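Local coordinates for DUF1611 domain-containing protein (Anabaena variabilis, PDB 2OBN) that is of unknown function but joins a Rossmann-like domain to a P-loop domain of the nucleoside triphosphatase type, which suggests nucleotide binding, at residues D141-A146 / F210-V215; L238-T243 / G269-V274; V260-Q265 / T308-E313. The protein carries 2 engineered substitutions. One frame throughout, in Å; residues are numbered along the deposited sequence.

Interaction 1. Residues D141-A146 / F210-V215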
# COMPACT_ATOMS: atom_id res chain seq x y z
N ASP B 141 11.50 -1.36 -7.43
CA ASP B 141 12.25 -0.31 -6.76
C ASP B 141 11.21 0.69 -6.30
O ASP B 141 10.01 0.46 -6.50
CB ASP B 141 13.27 0.33 -7.70
CG ASP B 141 14.50 0.88 -6.96
OD1 ASP B 141 14.57 0.75 -5.71
OD2 ASP B 141 15.40 1.44 -7.63
N VAL B 142 11.65 1.77 -5.66
CA VAL B 142 10.73 2.81 -5.23
C VAL B 142 10.42 3.68 -6.45
O VAL B 142 11.29 3.90 -7.30
CB VAL B 142 11.31 3.61 -4.03
CG1 VAL B 142 10.39 4.76 -3.64
CG2 VAL B 142 11.50 2.66 -2.84
N ALA B 143 9.17 4.13 -6.58
CA ALA B 143 8.78 4.96 -7.73
C ALA B 143 9.27 6.39 -7.54
O ALA B 143 9.42 6.87 -6.41
CB ALA B 143 7.30 4.94 -7.91
N SER B 144 9.49 7.08 -8.66
CA SER B 144 10.00 8.46 -8.65
C SER B 144 9.18 9.43 -9.51
O SER B 144 9.66 10.52 -9.82
CB SER B 144 11.45 8.46 -9.16
OG SER B 144 11.49 8.10 -10.53
N GLY B 145 7.95 9.05 -9.86
CA GLY B 145 7.12 9.87 -10.73
C GLY B 145 7.59 9.94 -12.19
O GLY B 145 7.22 10.87 -12.92
N ALA B 146 8.37 8.94 -12.62
CA ALA B 146 8.96 8.89 -13.97
C ALA B 146 7.95 8.82 -15.10
O ALA B 146 8.30 9.17 -16.22
CB ALA B 146 9.92 7.71 -14.10
N PHE B 210 6.91 -1.02 -2.27
CA PHE B 210 7.14 -1.19 -3.71
C PHE B 210 5.90 -1.06 -4.59
O PHE B 210 5.99 -1.24 -5.82
CB PHE B 210 7.78 -2.56 -3.94
CG PHE B 210 9.07 -2.75 -3.19
CD1 PHE B 210 10.19 -1.98 -3.51
CD2 PHE B 210 9.18 -3.70 -2.19
CE1 PHE B 210 11.39 -2.14 -2.84
CE2 PHE B 210 10.39 -3.89 -1.52
CZ PHE B 210 11.50 -3.10 -1.84
N ALA B 211 4.77 -0.71 -3.98
CA ALA B 211 3.49 -0.64 -4.67
C ALA B 211 3.48 0.36 -5.82
O ALA B 211 3.10 0.02 -6.94
CB ALA B 211 2.34 -0.34 -3.68
N ALA B 212 3.89 1.60 -5.54
CA ALA B 212 3.94 2.64 -6.56
C ALA B 212 4.93 2.25 -7.65
O ALA B 212 4.69 2.50 -8.83
CB ALA B 212 4.32 3.98 -5.93
N GLY B 213 6.03 1.63 -7.24
CA GLY B 213 7.10 1.19 -8.16
C GLY B 213 6.61 0.10 -9.09
O GLY B 213 7.03 0.02 -10.24
N ALA B 214 5.70 -0.74 -8.58
CA ALA B 214 5.13 -1.82 -9.38
C ALA B 214 4.28 -1.23 -10.49
O ALA B 214 4.26 -1.74 -11.60
CB ALA B 214 4.27 -2.74 -8.48
N VAL B 215 3.55 -0.16 -10.18
CA VAL B 215 2.70 0.51 -11.17
C VAL B 215 3.59 1.29 -12.15
O VAL B 215 3.43 1.16 -13.37
CB VAL B 215 1.66 1.47 -10.50
CG1 VAL B 215 0.85 2.23 -11.54
CG2 VAL B 215 0.73 0.68 -9.57
O HOH W 1 10.09 -0.41 -9.85
O HOH W 2 7.37 2.34 -4.54
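A loop packs against a helix here, with small residues at the closest point and two waters bridging the backbones. Residues 141-146 belong to the connection that leaves strand 130-132, an outer strand of the first parallel sheet, and leads to strand 153-159 of the second; residues 210-215 are an early part of helix 208-222. Gly213 is where the two segments come closest: its CA lies 3.4 Å from Asp141 O in an almost straight CA-H...O contact, 170° at the hydrogen. A beta carbon at Gly213 would collide with that carbonyl oxygen, so glycine suits the site. Ala143 is equally economical: its methyl CB points at the helix and rests 3.6 Å from Gly213 N and 3.7 Å from Ala212 CB, a methyl-to-methyl contact that suits two alanines. Phe210 has CG anti to its carbonyl carbon, chi1 -57°, which with the turn of chi2 sets the ring edge-on to the loop, CD1 standing 3.9 Å from Asp141 O. That ring also meets His111 of the second subunit.

No direct hydrogen bond joins the segments. One water accepts from Asp141 N at 3.0 Å and donates to Gly213 O at 3.1 Å; another accepts from both Ala143 N and Gly213 N. Beyond the contact, Glu216 of the same helix continues the attachment by accepting from the backbone N of Ser144 and of Ala146. The arrangement is that of a loop on the connection between the two parallel sheets, laid against a helix of the P-loop domain at the subunit interface, glycine and alanine allowing the close approach.

Interaction 2. Residues L238-T243 / G269-V274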
# COMPACT_ATOMS: atom_id res chain seq x y z
N LEU B 238 -12.84 5.77 -0.40
CA LEU B 238 -14.01 5.80 0.46
C LEU B 238 -14.16 4.50 1.26
O LEU B 238 -14.94 4.44 2.20
CB LEU B 238 -15.28 6.01 -0.37
CG LEU B 238 -15.29 7.19 -1.34
CD1 LEU B 238 -16.64 7.32 -2.00
CD2 LEU B 238 -14.93 8.48 -0.61
N HIS B 239 -13.39 3.48 0.88
CA HIS B 239 -13.40 2.21 1.55
C HIS B 239 -12.38 2.27 2.69
O HIS B 239 -11.22 2.59 2.45
CB HIS B 239 -13.05 1.12 0.55
CG HIS B 239 -13.25 -0.26 1.07
ND1 HIS B 239 -12.59 -0.74 2.18
CD2 HIS B 239 -13.98 -1.29 0.59
CE1 HIS B 239 -12.93 -2.00 2.38
NE2 HIS B 239 -13.78 -2.36 1.44
N PRO B 240 -12.81 1.96 3.95
CA PRO B 240 -11.93 2.07 5.13
C PRO B 240 -10.71 1.13 5.20
O PRO B 240 -9.83 1.32 6.04
CB PRO B 240 -12.88 1.74 6.30
CG PRO B 240 -13.95 0.94 5.69
CD PRO B 240 -14.15 1.47 4.33
N GLY B 241 -10.68 0.10 4.37
CA GLY B 241 -9.57 -0.86 4.37
C GLY B 241 -8.71 -0.87 3.12
O GLY B 241 -7.74 -1.63 3.06
N SER B 242 -9.03 0.01 2.17
CA SER B 242 -8.35 0.09 0.89
C SER B 242 -7.19 1.07 0.84
O SER B 242 -7.26 2.18 1.38
CB SER B 242 -9.36 0.48 -0.18
OG SER B 242 -8.74 0.54 -1.45
N THR B 243 -6.15 0.64 0.15
CA THR B 243 -4.91 1.40 -0.03
C THR B 243 -4.54 1.59 -1.49
O THR B 243 -3.93 2.60 -1.84
CB THR B 243 -3.73 0.61 0.66
OG1 THR B 243 -3.90 0.61 2.08
CG2 THR B 243 -2.37 1.15 0.33
N GLY B 269 -20.09 -1.03 0.54
CA GLY B 269 -20.70 -2.35 0.54
C GLY B 269 -20.25 -3.25 1.66
O GLY B 269 -21.07 -3.83 2.36
N ASN B 270 -18.93 -3.38 1.84
CA ASN B 270 -18.39 -4.21 2.91
C ASN B 270 -18.60 -3.63 4.30
O ASN B 270 -18.76 -4.39 5.24
CB ASN B 270 -16.88 -4.43 2.73
CG ASN B 270 -16.53 -5.21 1.48
OD1 ASN B 270 -15.40 -5.09 0.97
ND2 ASN B 270 -17.48 -5.99 0.96
N ASN B 271 -18.56 -2.30 4.42
CA ASN B 271 -18.69 -1.59 5.70
C ASN B 271 -19.84 -0.56 5.61
O ASN B 271 -19.60 0.64 5.50
CB ASN B 271 -17.35 -0.92 6.01
CG ASN B 271 -16.17 -1.88 5.91
OD1 ASN B 271 -15.91 -2.64 6.83
ND2 ASN B 271 -15.44 -1.84 4.80
N PRO B 272 -21.10 -1.03 5.69
CA PRO B 272 -22.30 -0.21 5.49
C PRO B 272 -22.47 1.03 6.35
O PRO B 272 -23.33 1.85 6.04
CB PRO B 272 -23.44 -1.18 5.78
CG PRO B 272 -22.90 -2.51 5.61
CD PRO B 272 -21.45 -2.43 5.97
N HIS B 273 -21.69 1.17 7.41
CA HIS B 273 -21.75 2.34 8.28
C HIS B 273 -21.06 3.55 7.64
O HIS B 273 -21.36 4.69 8.01
CB HIS B 273 -21.11 2.04 9.64
CG HIS B 273 -19.62 1.83 9.59
ND1 HIS B 273 -19.05 0.61 9.31
CD2 HIS B 273 -18.59 2.69 9.80
CE1 HIS B 273 -17.73 0.73 9.35
NE2 HIS B 273 -17.43 1.98 9.64
N VAL B 274 -20.17 3.30 6.68
CA VAL B 274 -19.39 4.36 6.02
C VAL B 274 -20.15 4.94 4.85
O VAL B 274 -20.39 4.24 3.88
CB VAL B 274 -18.05 3.80 5.48
CG1 VAL B 274 -17.21 4.91 4.87
CG2 VAL B 274 -17.27 3.09 6.59
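Hydrogen bonding centres on His239, whose CG is anti to the backbone N (chi1 -170°). NE2 donates to Asn270 OD1 at 3.2 Å along a nearly straight line, 171° at the hydrogen, and meets a carbonyl lone pair, while the ring and amide planes stand almost perpendicular. At the other nitrogen, ND1 accepts Gly241 N at 3.0 Å, also in the ring plane. With one nitrogen giving and the other receiving, the ring is fixed in rotation, which is consistent with a neutral ring protonated on NE2. An alanine in place of His239 would remove both bonds and would probably loosen the turn at Gly241 as well as its tie to Asn270.

Both segments are loops that follow strands of one parallel sheet, 228-231 and 256-262, so they meet beyond the carboxyl ends of the strands, where P-loop folds usually place their nucleotide site; Gly269 N is hydrogen-bonded to Asp161, in the loop after strand 153-159.

Van der Waals packing supplies the rest. Pro240, suited by its fixed phi to the second position of the type I turn His239-Ser242, meets Asn271 tip to tip, CG 3.3 Å from ND2. That amide also approaches His239 CE1 at 3.5 Å, its plane at a right angle to the ring. Val274, which closes the type I turn begun by Asn271, divides its branches: CG1 lies 3.5 Å from Leu238 O, whereas CG2 slides past Pro240 CG at 4.1 Å.

Interaction 3. Residues V260-Q265 / T308-E313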
# COMPACT_ATOMS: atom_id res chain seq x y z
N VAL B 260 -15.85 5.96 -11.39
CA VAL B 260 -16.89 4.96 -11.54
C VAL B 260 -17.77 4.97 -10.28
O VAL B 260 -17.27 5.17 -9.17
CB VAL B 260 -16.30 3.56 -11.81
CG1 VAL B 260 -17.39 2.55 -12.24
CG2 VAL B 260 -15.21 3.65 -12.88
N HIS B 261 -19.07 4.80 -10.46
CA HIS B 261 -20.00 4.80 -9.35
C HIS B 261 -21.28 4.05 -9.69
O HIS B 261 -21.78 4.13 -10.80
CB HIS B 261 -20.31 6.25 -8.98
CG HIS B 261 -21.42 6.41 -7.99
ND1 HIS B 261 -21.30 6.09 -6.66
CD2 HIS B 261 -22.67 6.91 -8.15
CE1 HIS B 261 -22.43 6.38 -6.04
NE2 HIS B 261 -23.28 6.87 -6.92
N ARG B 262 -21.78 3.28 -8.72
CA ARG B 262 -23.04 2.55 -8.90
C ARG B 262 -24.18 3.48 -8.51
O ARG B 262 -24.25 3.94 -7.38
CB ARG B 262 -23.10 1.26 -8.08
CG ARG B 262 -24.46 0.55 -8.18
CD ARG B 262 -24.51 -0.74 -7.39
NE ARG B 262 -23.64 -1.77 -7.97
CZ ARG B 262 -22.53 -2.27 -7.42
NH1 ARG B 262 -22.10 -1.91 -6.20
NH2 ARG B 262 -21.86 -3.19 -8.09
N ALA B 263 -25.07 3.75 -9.47
CA ALA B 263 -26.21 4.61 -9.26
C ALA B 263 -27.01 4.18 -8.03
O ALA B 263 -27.36 3.00 -7.89
CB ALA B 263 -27.11 4.62 -10.51
N GLY B 264 -27.26 5.14 -7.14
CA GLY B 264 -28.07 4.91 -5.94
C GLY B 264 -27.33 4.42 -4.71
O GLY B 264 -27.91 4.40 -3.63
N GLN B 265 -26.07 4.01 -4.84
CA GLN B 265 -25.35 3.51 -3.68
C GLN B 265 -24.96 4.67 -2.78
O GLN B 265 -24.36 5.65 -3.25
CB GLN B 265 -24.12 2.73 -4.10
CG GLN B 265 -23.53 1.94 -2.96
CD GLN B 265 -22.31 1.18 -3.37
OE1 GLN B 265 -22.15 0.86 -4.55
NE2 GLN B 265 -21.44 0.87 -2.41
N THR B 308 -25.36 1.37 -13.90
CA THR B 308 -26.82 1.35 -13.79
C THR B 308 -27.42 -0.02 -14.07
O THR B 308 -28.62 -0.13 -14.25
CB THR B 308 -27.46 2.30 -14.83
OG1 THR B 308 -27.23 1.79 -16.16
CG2 THR B 308 -26.91 3.74 -14.72
N ALA B 309 -26.61 -1.08 -14.06
CA ALA B 309 -27.08 -2.43 -14.44
C ALA B 309 -28.33 -2.92 -13.73
O ALA B 309 -29.13 -3.67 -14.31
CB ALA B 309 -25.94 -3.44 -14.26
N HIS B 310 -28.51 -2.49 -12.49
CA HIS B 310 -29.66 -2.87 -11.69
C HIS B 310 -30.97 -2.13 -12.04
O HIS B 310 -32.03 -2.47 -11.52
CB HIS B 310 -29.33 -2.65 -10.20
CG HIS B 310 -29.00 -1.22 -9.86
ND1 HIS B 310 -27.82 -0.62 -10.22
CD2 HIS B 310 -29.69 -0.29 -9.15
CE1 HIS B 310 -27.79 0.63 -9.77
NE2 HIS B 310 -28.92 0.85 -9.11
N LEU B 311 -30.89 -1.13 -12.92
CA LEU B 311 -32.03 -0.30 -13.28
C LEU B 311 -32.60 -0.63 -14.65
O LEU B 311 -31.92 -1.22 -15.47
CB LEU B 311 -31.58 1.17 -13.32
CG LEU B 311 -31.05 1.75 -12.02
CD1 LEU B 311 -30.51 3.16 -12.25
CD2 LEU B 311 -32.13 1.73 -10.94
N ASP B 312 -33.86 -0.25 -14.87
CA ASP B 312 -34.47 -0.37 -16.21
C ASP B 312 -33.83 0.74 -17.08
O ASP B 312 -33.20 1.66 -16.54
CB ASP B 312 -36.02 -0.33 -16.17
CG ASP B 312 -36.58 1.00 -15.67
OD1 ASP B 312 -36.04 2.07 -16.01
OD2 ASP B 312 -37.59 0.99 -14.96
N GLU B 313 -33.99 0.66 -18.39
CA GLU B 313 -33.34 1.62 -19.31
C GLU B 313 -33.75 3.07 -19.07
O GLU B 313 -32.93 3.98 -19.17
CB GLU B 313 -33.63 1.26 -20.78
CG GLU B 313 -32.66 1.92 -21.79
CD GLU B 313 -32.97 1.58 -23.25
OE1 GLU B 313 -34.11 1.16 -23.56
OE2 GLU B 313 -32.07 1.74 -24.11
O HOH W 3 -25.52 -1.86 -10.59
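Arg262, the last residue of strand 256-262, spans this surface contact between the end of a strand with its turn and a loop. From CB the chain runs out extended, CG anti to the backbone N, and CG lies 3.7 Å from His310 CE1. At the CG-CD bond the chain bends (chi3 -68°), and the guanidinium plane stands 69° from that of the imidazole. NE, at the first corner of the guanidinium, donates to a water 3.2 Å away that lies in its plane; the same water sits 2.6 Å from His310 ND1, linking two groups that might otherwise repel if the histidine were charged. NH1 donates to Gln265 OE1 at 3.2 Å, from above the carbonyl plane and at a bent angle, which braces the type II turn Arg262-Gln265. Gly264 fits the third position of that turn because its positive phi would jam a side chain against the preceding carbonyl. At the tip, NH2 is hydrogen-bonded to Ala163 O in the loop leading to helix 166-179.

His310 takes the crowded rotamer, CG between the backbone N and the carbonyl carbon, which brings NE2 to 2.9 Å from Ala263 O. Ala263 turns its methyl to the other loop, 4.1 Å from Leu311 CD1, small enough to fit against helix 313-327 too. That helix starts at Glu313, with Asp312 as its N-cap, its side chain capping the N of Ala315. Turns following adjacent parallel strands, here 256-262 and 301-307, form the carboxyl-end rim of an alpha/beta sheet of the P-loop type.

Overall arrangement
All three interactions lie in the P-loop domain. Interaction 1 comes first along the chain and closes before interaction 2 opens; interactions 2 and 3 alternate, since 260-265 falls between 238-243 and 269-274. These two share the outlet of strand 256-262, with centres 19 Å apart, and both have links to Asp161. Interaction 1 sits on helix 208-222, its centre about 25 Å from that of interaction 2 and 34 Å from that of interaction 3, across the chain's centre. Interactions 1 and 2 meet through the dimer: Ala212 packs on Gly241, and Ser144 on Asn271, of the second subunit. Both thus belong to the dimer interface, whereas interaction 3, clear of the second subunit, joins two strand outlets.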